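Local coordinates for protein peroxiredoxin 6 (Arenicola marina, PDB 2V2G) that probably reduces hydrogen peroxide and organic hydroperoxides to water and alcohols as a thiol-specific peroxidase of the Prx6 subfamily, at residues 51-56 with 94-99; 126-131 with 145-150; 199-204 with 212-217. The protein carries 1 engineered substitution. All blocks are in the same frame, centred on the assembly; numbering follows the deposited sequence.

Contact 1: 51-56 with 94-99; sequences RVIQLE and MPYPII
Ile53, near the C-terminal end of helix 43-54, makes the central contact with the turn that leads into strand 98-100. From CB its chain leaves with CG1 beside the backbone N and anti to the carbonyl carbon (chi1 -59°). CG1 then lies against the pyrrolidine of Pro95, 3.7 Å from its CD, and also comes within 4.0 Å of Tyr96 CE2. With chi2 anti, the chain runs straight on, and its tip, CD1, reaches Met94, stopping 3.7 Å from SD. Met94 starts away from the helix, but its chain folds back at chi2 and chi3, so the thioether sulfur rather than the methyl makes the touch. Just past the break at Leu55, Glu56, at the start of helix 56-61, passes its aliphatic part obliquely across the same proline, and its carboxylate OE1 ends 3.8 Å from Pro95 CB. Val52 meets the tyrosine instead: CG1, anti to the backbone N, comes obliquely to the ring near CE2 and CD2, 3.6 Å from Tyr96 CE2. The ring is carried there by the crowded chi1 of 51°, with CG between the backbone N and the carbonyl carbon, and its OH is hydrogen-bonded to the carbonyl O of Leu49 in the same helix. No hydrogen bond joins the two segments directly, so shape and apolar contact define the fit. An alanine in place of Ile53 would lose the CG1 and CD1 contacts with Pro95, Met94 and Tyr96, and would probably loosen the seating of the helix on this turn. Ile53 also packs on Val84 and Ser88 of helix 74-88, whereas Val52 and Tyr96 both rest on Leu66 of strand 64-70, and Phe153 of helix 153-168 touches Val52, placing the contact among the helices and strands of the thioredoxin-like domain.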
# COMPACT_ATOMS: atom_id res chain seq x y z
N ARG A 51 6.92 15.55 5.60
CA ARG A 51 7.57 14.85 4.52
C ARG A 51 6.98 15.18 3.16
O ARG A 51 7.72 15.30 2.17
CB ARG A 51 7.59 13.34 4.78
CG ARG A 51 8.36 12.57 3.76
CD ARG A 51 9.80 13.05 3.57
NE ARG A 51 10.62 12.18 2.71
CZ ARG A 51 11.67 12.61 2.05
NH1 ARG A 51 12.03 13.86 2.15
NH2 ARG A 51 12.34 11.76 1.28
N VAL A 52 5.65 15.23 3.08
CA VAL A 52 5.00 15.60 1.83
C VAL A 52 5.41 17.02 1.37
O VAL A 52 5.74 17.20 0.19
CB VAL A 52 3.48 15.38 1.89
CG1 VAL A 52 2.83 15.80 0.57
CG2 VAL A 52 3.20 13.89 2.14
N ILE A 53 5.47 17.97 2.28
CA ILE A 53 6.03 19.31 1.95
C ILE A 53 7.46 19.16 1.36
O ILE A 53 7.77 19.73 0.31
CB ILE A 53 6.02 20.33 3.15
CG1 ILE A 53 4.56 20.52 3.64
CG2 ILE A 53 6.84 21.65 2.76
CD1 ILE A 53 4.47 21.44 4.79
N GLN A 54 8.31 18.35 2.03
CA GLN A 54 9.66 18.16 1.54
C GLN A 54 9.70 17.61 0.10
O GLN A 54 10.63 17.95 -0.65
CB GLN A 54 10.51 17.27 2.45
CG GLN A 54 10.77 17.83 3.83
CD GLN A 54 11.45 16.83 4.75
OE1 GLN A 54 11.67 15.66 4.38
NE2 GLN A 54 11.80 17.29 5.95
N LEU A 55 8.71 16.78 -0.24
CA LEU A 55 8.62 16.14 -1.54
C LEU A 55 7.71 16.91 -2.54
O LEU A 55 7.41 16.38 -3.62
CB LEU A 55 8.09 14.71 -1.36
CG LEU A 55 9.05 13.76 -0.65
CD1 LEU A 55 8.32 12.40 -0.33
CD2 LEU A 55 10.26 13.52 -1.56
N GLU A 56 7.23 18.12 -2.22
CA GLU A 56 6.18 18.72 -3.04
C GLU A 56 6.65 18.93 -4.51
O GLU A 56 5.88 18.65 -5.44
CB GLU A 56 5.67 20.03 -2.39
CG GLU A 56 6.18 21.31 -2.95
CD GLU A 56 5.47 21.76 -4.24
OE1 GLU A 56 4.26 21.40 -4.46
OE2 GLU A 56 6.11 22.50 -5.02
N MET A 94 1.64 26.38 2.77
CA MET A 94 1.30 24.99 2.57
C MET A 94 1.12 24.70 1.11
O MET A 94 0.40 25.42 0.43
CB MET A 94 -0.01 24.62 3.26
CG MET A 94 0.11 24.50 4.71
SD MET A 94 1.18 23.13 5.17
CE MET A 94 0.10 21.71 5.10
N PRO A 95 1.79 23.66 0.62
CA PRO A 95 1.71 23.40 -0.79
C PRO A 95 0.48 22.61 -1.22
O PRO A 95 0.34 22.41 -2.42
CB PRO A 95 2.99 22.61 -1.06
CG PRO A 95 3.20 21.85 0.22
CD PRO A 95 2.69 22.72 1.31
N TYR A 96 -0.37 22.16 -0.28
CA TYR A 96 -1.57 21.36 -0.59
C TYR A 96 -2.73 21.68 0.39
O TYR A 96 -2.50 22.05 1.55
CB TYR A 96 -1.30 19.83 -0.56
CG TYR A 96 -0.61 19.36 0.70
CD1 TYR A 96 -1.32 19.17 1.87
CD2 TYR A 96 0.77 19.19 0.74
CE1 TYR A 96 -0.66 18.81 3.07
CE2 TYR A 96 1.42 18.79 1.93
CZ TYR A 96 0.71 18.64 3.08
OH TYR A 96 1.33 18.27 4.25
N PRO A 97 -3.99 21.49 -0.07
CA PRO A 97 -5.13 21.70 0.87
C PRO A 97 -5.31 20.52 1.84
O PRO A 97 -4.82 19.40 1.57
CB PRO A 97 -6.35 21.74 -0.06
CG PRO A 97 -5.83 21.66 -1.50
CD PRO A 97 -4.45 21.10 -1.42
N ILE A 98 -6.03 20.78 2.95
CA ILE A 98 -6.43 19.70 3.89
C ILE A 98 -7.95 19.75 4.02
O ILE A 98 -8.51 20.81 4.35
CB ILE A 98 -5.80 19.86 5.28
CG1 ILE A 98 -4.30 20.20 5.20
CG2 ILE A 98 -6.00 18.56 6.10
CD1 ILE A 98 -3.57 20.33 6.59
N ILE A 99 -8.61 18.65 3.71
CA ILE A 99 -10.06 18.49 3.77
C ILE A 99 -10.49 18.24 5.21
O ILE A 99 -9.78 17.49 5.95
CB ILE A 99 -10.48 17.31 2.92
CG1 ILE A 99 -10.22 17.61 1.45
CG2 ILE A 99 -12.00 16.93 3.19
CD1 ILE A 99 -10.30 16.31 0.57

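Contact 2: 126-131 with 145-150; sequences TCRAVF and YPATTG. With BEZ (benzoic acid), chain E.
The side chain of Arg128 leaves its strand with CG beside the backbone N (chi1 -66°) and is extended from CG to NE, carrying the guanidinium along the turn formed by Pro146 to Thr149. On the way CD passes over two backbone carbonyl oxygens on the same side of it, 3.5 Å from Thr149 O and 3.6 Å from Pro146 O. At the end NE and NH2 grip a single atom, Ala147 O, side-on: NH2 lies on a lone pair in the carbonyl plane at 2.9 Å, while NE, 3.0 Å from Ala147 O, sits above that plane. The oxygen itself is almost exactly in the guanidinium plane, so the two bonds fix the rotation of the group. NH2 also donates to O2 of the bound benzoic acid at 2.9 Å, and NH1 forms a salt bridge with Glu48 and a hydrogen bond with Ser45.

Behind this grip, Arg128 and Tyr145 form an antiparallel hydrogen-bonded pair, with Arg128 N 2.8 Å from Tyr145 O. Tyr145, with chi1 -77°, turns its ring away to reach Glu155 of the second subunit through its OH. Cys127 CB rests against Tyr145 O.

Ser45 is the engineered replacement for the predicted peroxidatic cysteine, and an arginine held beside that position is characteristic of the peroxiredoxin active site within its thioredoxin fold.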
# COMPACT_ATOMS: atom_id res chain seq x y z
N THR A 126 -10.12 8.66 10.71
CA THR A 126 -9.54 7.94 9.57
C THR A 126 -8.22 7.28 9.94
O THR A 126 -7.56 7.69 10.87
CB THR A 126 -9.29 8.83 8.34
OG1 THR A 126 -8.37 9.89 8.67
CG2 THR A 126 -10.55 9.49 7.84
N CYS A 127 -7.84 6.27 9.16
CA CYS A 127 -6.49 5.71 9.21
C CYS A 127 -5.52 6.56 8.36
O CYS A 127 -5.76 7.76 8.17
CB CYS A 127 -6.56 4.24 8.79
SG CYS A 127 -6.96 3.97 7.04
N ARG A 128 -4.40 5.97 7.93
CA ARG A 128 -3.43 6.60 7.09
C ARG A 128 -3.57 6.02 5.69
O ARG A 128 -2.87 5.07 5.27
CB ARG A 128 -2.04 6.35 7.66
CG ARG A 128 -1.77 6.99 8.99
CD ARG A 128 -0.35 6.84 9.47
NE ARG A 128 -0.30 7.16 10.89
CZ ARG A 128 -0.44 8.37 11.44
NH1 ARG A 128 -0.48 9.44 10.69
NH2 ARG A 128 -0.60 8.47 12.74
N ALA A 129 -4.61 6.46 4.99
CA ALA A 129 -4.95 5.92 3.67
C ALA A 129 -4.27 6.75 2.57
O ALA A 129 -4.06 7.93 2.75
CB ALA A 129 -6.51 5.90 3.48
N VAL A 130 -4.03 6.14 1.43
CA VAL A 130 -3.55 6.86 0.25
C VAL A 130 -4.30 6.34 -0.95
O VAL A 130 -4.38 5.10 -1.19
CB VAL A 130 -2.08 6.74 0.00
CG1 VAL A 130 -1.62 7.57 -1.24
CG2 VAL A 130 -1.25 7.08 1.25
N PHE A 131 -4.86 7.25 -1.71
CA PHE A 131 -5.56 6.93 -2.91
C PHE A 131 -4.88 7.68 -4.07
O PHE A 131 -4.78 8.88 -4.03
CB PHE A 131 -7.06 7.33 -2.88
CG PHE A 131 -7.82 6.72 -1.75
CD1 PHE A 131 -8.33 5.43 -1.85
CD2 PHE A 131 -7.94 7.41 -0.53
CE1 PHE A 131 -9.02 4.85 -0.79
CE2 PHE A 131 -8.62 6.83 0.52
CZ PHE A 131 -9.10 5.50 0.41
N TYR A 145 -2.96 2.07 5.64
CA TYR A 145 -2.07 1.85 6.79
C TYR A 145 -2.78 2.31 8.09
O TYR A 145 -3.52 3.32 8.07
CB TYR A 145 -0.77 2.66 6.66
CG TYR A 145 0.26 2.12 5.69
CD1 TYR A 145 -0.06 1.28 4.66
CD2 TYR A 145 1.63 2.44 5.87
CE1 TYR A 145 0.92 0.79 3.80
CE2 TYR A 145 2.61 1.98 5.01
CZ TYR A 145 2.27 1.15 3.97
OH TYR A 145 3.23 0.63 3.09
N PRO A 146 -2.54 1.62 9.22
CA PRO A 146 -3.16 2.06 10.45
C PRO A 146 -2.48 3.26 11.13
O PRO A 146 -1.32 3.64 10.75
CB PRO A 146 -3.03 0.82 11.33
CG PRO A 146 -1.72 0.25 10.93
CD PRO A 146 -1.67 0.45 9.40
N ALA A 147 -3.11 3.83 12.18
CA ALA A 147 -2.55 4.98 12.85
C ALA A 147 -1.14 4.74 13.40
O ALA A 147 -0.35 5.64 13.52
CB ALA A 147 -3.50 5.41 13.97
N THR A 148 -0.84 3.51 13.77
CA THR A 148 0.44 3.15 14.37
C THR A 148 1.66 3.32 13.45
O THR A 148 2.81 3.34 13.91
CB THR A 148 0.47 1.60 14.74
OG1 THR A 148 0.20 0.75 13.60
CG2 THR A 148 -0.50 1.29 15.88
N THR A 149 1.40 3.33 12.14
CA THR A 149 2.42 2.98 11.12
C THR A 149 2.53 4.08 10.05
O THR A 149 1.76 4.13 9.10
CB THR A 149 2.19 1.57 10.53
OG1 THR A 149 2.18 0.63 11.62
CG2 THR A 149 3.27 1.19 9.45
N GLY A 150 3.53 4.94 10.22
CA GLY A 150 3.75 5.99 9.26
C GLY A 150 4.09 5.47 7.89
O GLY A 150 4.66 4.43 7.75
C BEZ E . 0.25 9.96 15.52
O1 BEZ E . 1.31 9.81 16.28
O2 BEZ E . 0.09 10.67 14.44
C1 BEZ E . -0.89 9.20 16.11
C2 BEZ E . -2.19 9.57 15.81
C3 BEZ E . -3.22 8.87 16.37
C4 BEZ E . -2.96 7.85 17.27
C5 BEZ E . -1.65 7.44 17.57
C6 BEZ E . -0.59 8.14 16.98

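Contact 3: 199-204 with 212-217; sequences PNMEVK and YLRYTP
The Tyr215 ring has the aliphatic chain of Lys204 at its edge, CD lying near the ring plane and 4.2 Å from Tyr215 OH. Glu202 runs beside the same ring and points the same way, its carboxylate plane turned 37° from the ring plane and OE1 4.0 Å from CD1 of Tyr215. Arg182 makes a cation-pi contact with this ring, and Leu87 of the second subunit packs on Tyr215. The guanidinium of Arg214 is approached obliquely by Met201 CE, while its NH2 is hydrogen-bonded to Val189 O.

Met201 sends CG anti to the backbone N (chi1 -177°); the anti chi1 and chi2 carry SD to 3.8 Å from Arg214 CD, and the bend at chi3 turns CE toward the guanidinium. Val203 reaches the same arginine from alongside through CG2, so both residues pack on the methylenes of Arg214. These strands are the two arms of a beta hairpin at the edge of the antiparallel sheet in the C-terminal part of the chain, with strand 183-185 next to strand 214-216. Glu202 and Tyr215 are its hydrogen-bonded pair, Glu202 N and Tyr215 O being 2.9 Å apart, and the return bond from Tyr215 N to Glu202 O is equally short. Val203 and Arg214 form the following non-hydrogen-bonded pair. Beyond it, Lys204 N donates nearly along the C=O axis of Leu213 at 2.8 Å to its O. Leu213, the centre of an inverse gamma turn, lies side by side with Lys204, and its CD2 is 3.6 Å from Lys204 CD. One water links Lys204 O to Leu213 N, and another joins Asn200 N to Thr216 OG1.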
# COMPACT_ATOMS: atom_id res chain seq x y z
N PRO A 199 12.52 -4.03 -30.03
CA PRO A 199 13.49 -4.76 -30.85
C PRO A 199 14.65 -5.38 -30.04
O PRO A 199 15.30 -6.31 -30.50
CB PRO A 199 13.98 -3.69 -31.82
CG PRO A 199 13.74 -2.40 -31.14
CD PRO A 199 12.53 -2.58 -30.28
N ASN A 200 14.90 -4.87 -28.84
CA ASN A 200 15.90 -5.45 -27.94
C ASN A 200 15.31 -6.37 -26.87
O ASN A 200 15.99 -6.72 -25.92
CB ASN A 200 16.70 -4.34 -27.26
CG ASN A 200 17.60 -3.61 -28.23
OD1 ASN A 200 18.40 -4.21 -28.94
ND2 ASN A 200 17.43 -2.30 -28.31
N MET A 201 14.03 -6.75 -27.00
CA MET A 201 13.39 -7.58 -26.00
C MET A 201 14.18 -8.88 -25.80
O MET A 201 14.67 -9.45 -26.77
CB MET A 201 11.94 -7.89 -26.43
CG MET A 201 11.09 -8.69 -25.45
SD MET A 201 9.44 -8.93 -26.17
CE MET A 201 9.74 -10.13 -27.50
N GLU A 202 14.29 -9.33 -24.56
CA GLU A 202 14.83 -10.62 -24.22
C GLU A 202 13.68 -11.55 -23.80
O GLU A 202 12.92 -11.18 -22.93
CB GLU A 202 15.75 -10.48 -23.01
CG GLU A 202 16.31 -11.81 -22.62
CD GLU A 202 17.13 -11.83 -21.32
OE1 GLU A 202 17.46 -10.73 -20.80
OE2 GLU A 202 17.46 -12.99 -20.92
N VAL A 203 13.61 -12.73 -24.42
CA VAL A 203 12.71 -13.80 -23.97
C VAL A 203 13.59 -14.75 -23.16
O VAL A 203 14.47 -15.41 -23.71
CB VAL A 203 11.97 -14.52 -25.12
CG1 VAL A 203 10.99 -15.61 -24.61
CG2 VAL A 203 11.26 -13.50 -25.97
N LYS A 204 13.36 -14.79 -21.85
CA LYS A 204 14.09 -15.70 -20.96
C LYS A 204 13.44 -17.11 -20.88
O LYS A 204 12.29 -17.24 -20.55
CB LYS A 204 14.18 -15.14 -19.57
CG LYS A 204 15.00 -16.02 -18.63
CD LYS A 204 15.05 -15.41 -17.24
CE LYS A 204 16.20 -15.93 -16.35
NZ LYS A 204 16.08 -17.37 -15.96
N TYR A 212 6.67 -16.16 -21.93
CA TYR A 212 6.08 -14.99 -21.30
C TYR A 212 7.07 -14.10 -20.53
O TYR A 212 6.77 -12.97 -20.16
CB TYR A 212 4.95 -15.42 -20.37
CG TYR A 212 5.43 -16.23 -19.18
CD1 TYR A 212 5.88 -15.59 -18.02
CD2 TYR A 212 5.43 -17.61 -19.23
CE1 TYR A 212 6.31 -16.31 -16.94
CE2 TYR A 212 5.89 -18.36 -18.15
CZ TYR A 212 6.34 -17.68 -17.02
OH TYR A 212 6.76 -18.38 -15.94
N LEU A 213 8.24 -14.67 -20.24
CA LEU A 213 9.19 -13.97 -19.36
C LEU A 213 10.07 -13.05 -20.25
O LEU A 213 11.16 -13.41 -20.72
CB LEU A 213 10.07 -14.95 -18.58
CG LEU A 213 10.66 -14.40 -17.29
CD1 LEU A 213 9.67 -13.95 -16.28
CD2 LEU A 213 11.48 -15.52 -16.65
N ARG A 214 9.51 -11.87 -20.53
CA ARG A 214 10.03 -10.98 -21.55
C ARG A 214 10.41 -9.63 -20.96
O ARG A 214 9.57 -8.91 -20.44
CB ARG A 214 8.99 -10.81 -22.71
CG ARG A 214 8.70 -12.16 -23.41
CD ARG A 214 7.81 -11.98 -24.66
NE ARG A 214 6.54 -11.42 -24.32
CZ ARG A 214 5.62 -11.03 -25.19
NH1 ARG A 214 5.85 -11.11 -26.49
NH2 ARG A 214 4.48 -10.52 -24.76
N TYR A 215 11.68 -9.31 -21.06
CA TYR A 215 12.22 -8.06 -20.52
C TYR A 215 12.45 -7.10 -21.68
O TYR A 215 12.82 -7.49 -22.79
CB TYR A 215 13.56 -8.23 -19.85
CG TYR A 215 13.66 -9.14 -18.65
CD1 TYR A 215 13.98 -10.48 -18.82
CD2 TYR A 215 13.49 -8.66 -17.35
CE1 TYR A 215 14.13 -11.34 -17.73
CE2 TYR A 215 13.62 -9.53 -16.23
CZ TYR A 215 13.96 -10.87 -16.45
OH TYR A 215 14.10 -11.78 -15.40
N THR A 216 12.38 -5.82 -21.39
CA THR A 216 12.82 -4.79 -22.33
C THR A 216 13.39 -3.55 -21.57
O THR A 216 12.92 -3.27 -20.47
CB THR A 216 11.63 -4.37 -23.27
OG1 THR A 216 12.14 -3.52 -24.33
CG2 THR A 216 10.47 -3.67 -22.47
N PRO A 217 14.35 -2.82 -22.14
CA PRO A 217 14.67 -1.53 -21.50
C PRO A 217 13.43 -0.66 -21.31
O PRO A 217 12.47 -0.73 -22.10
CB PRO A 217 15.61 -0.85 -22.49
CG PRO A 217 16.19 -1.95 -23.31
CD PRO A 217 15.13 -3.05 -23.36
O HOH W 1 13.43 -3.22 -26.84
O HOH W 2 16.04 -6.55 -22.82
O HOH W 3 9.72 -17.01 -21.25

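Overall arrangement
Along the chain the three contacts follow in series, none nested in or crossing another. Contact 1 closes first, bringing the end of helix 43-54 to the approach of strand 98-100 across a 37-residue excursion that includes strand 64-70 and helix 74-88. Contact 2 then closes the shorter connection from strand 124-133 to the loop after strand 139-145; it and contact 1 reach the same seven-stranded sheet, their centres about 16 Å apart. After helix 153-168 the chain enters the smaller antiparallel sheet, where contact 3 closes a beta hairpin, seven residues separating its segments, its centre about 39 Å from that of contact 1. Contacts 2 and 3 both also meet the second subunit.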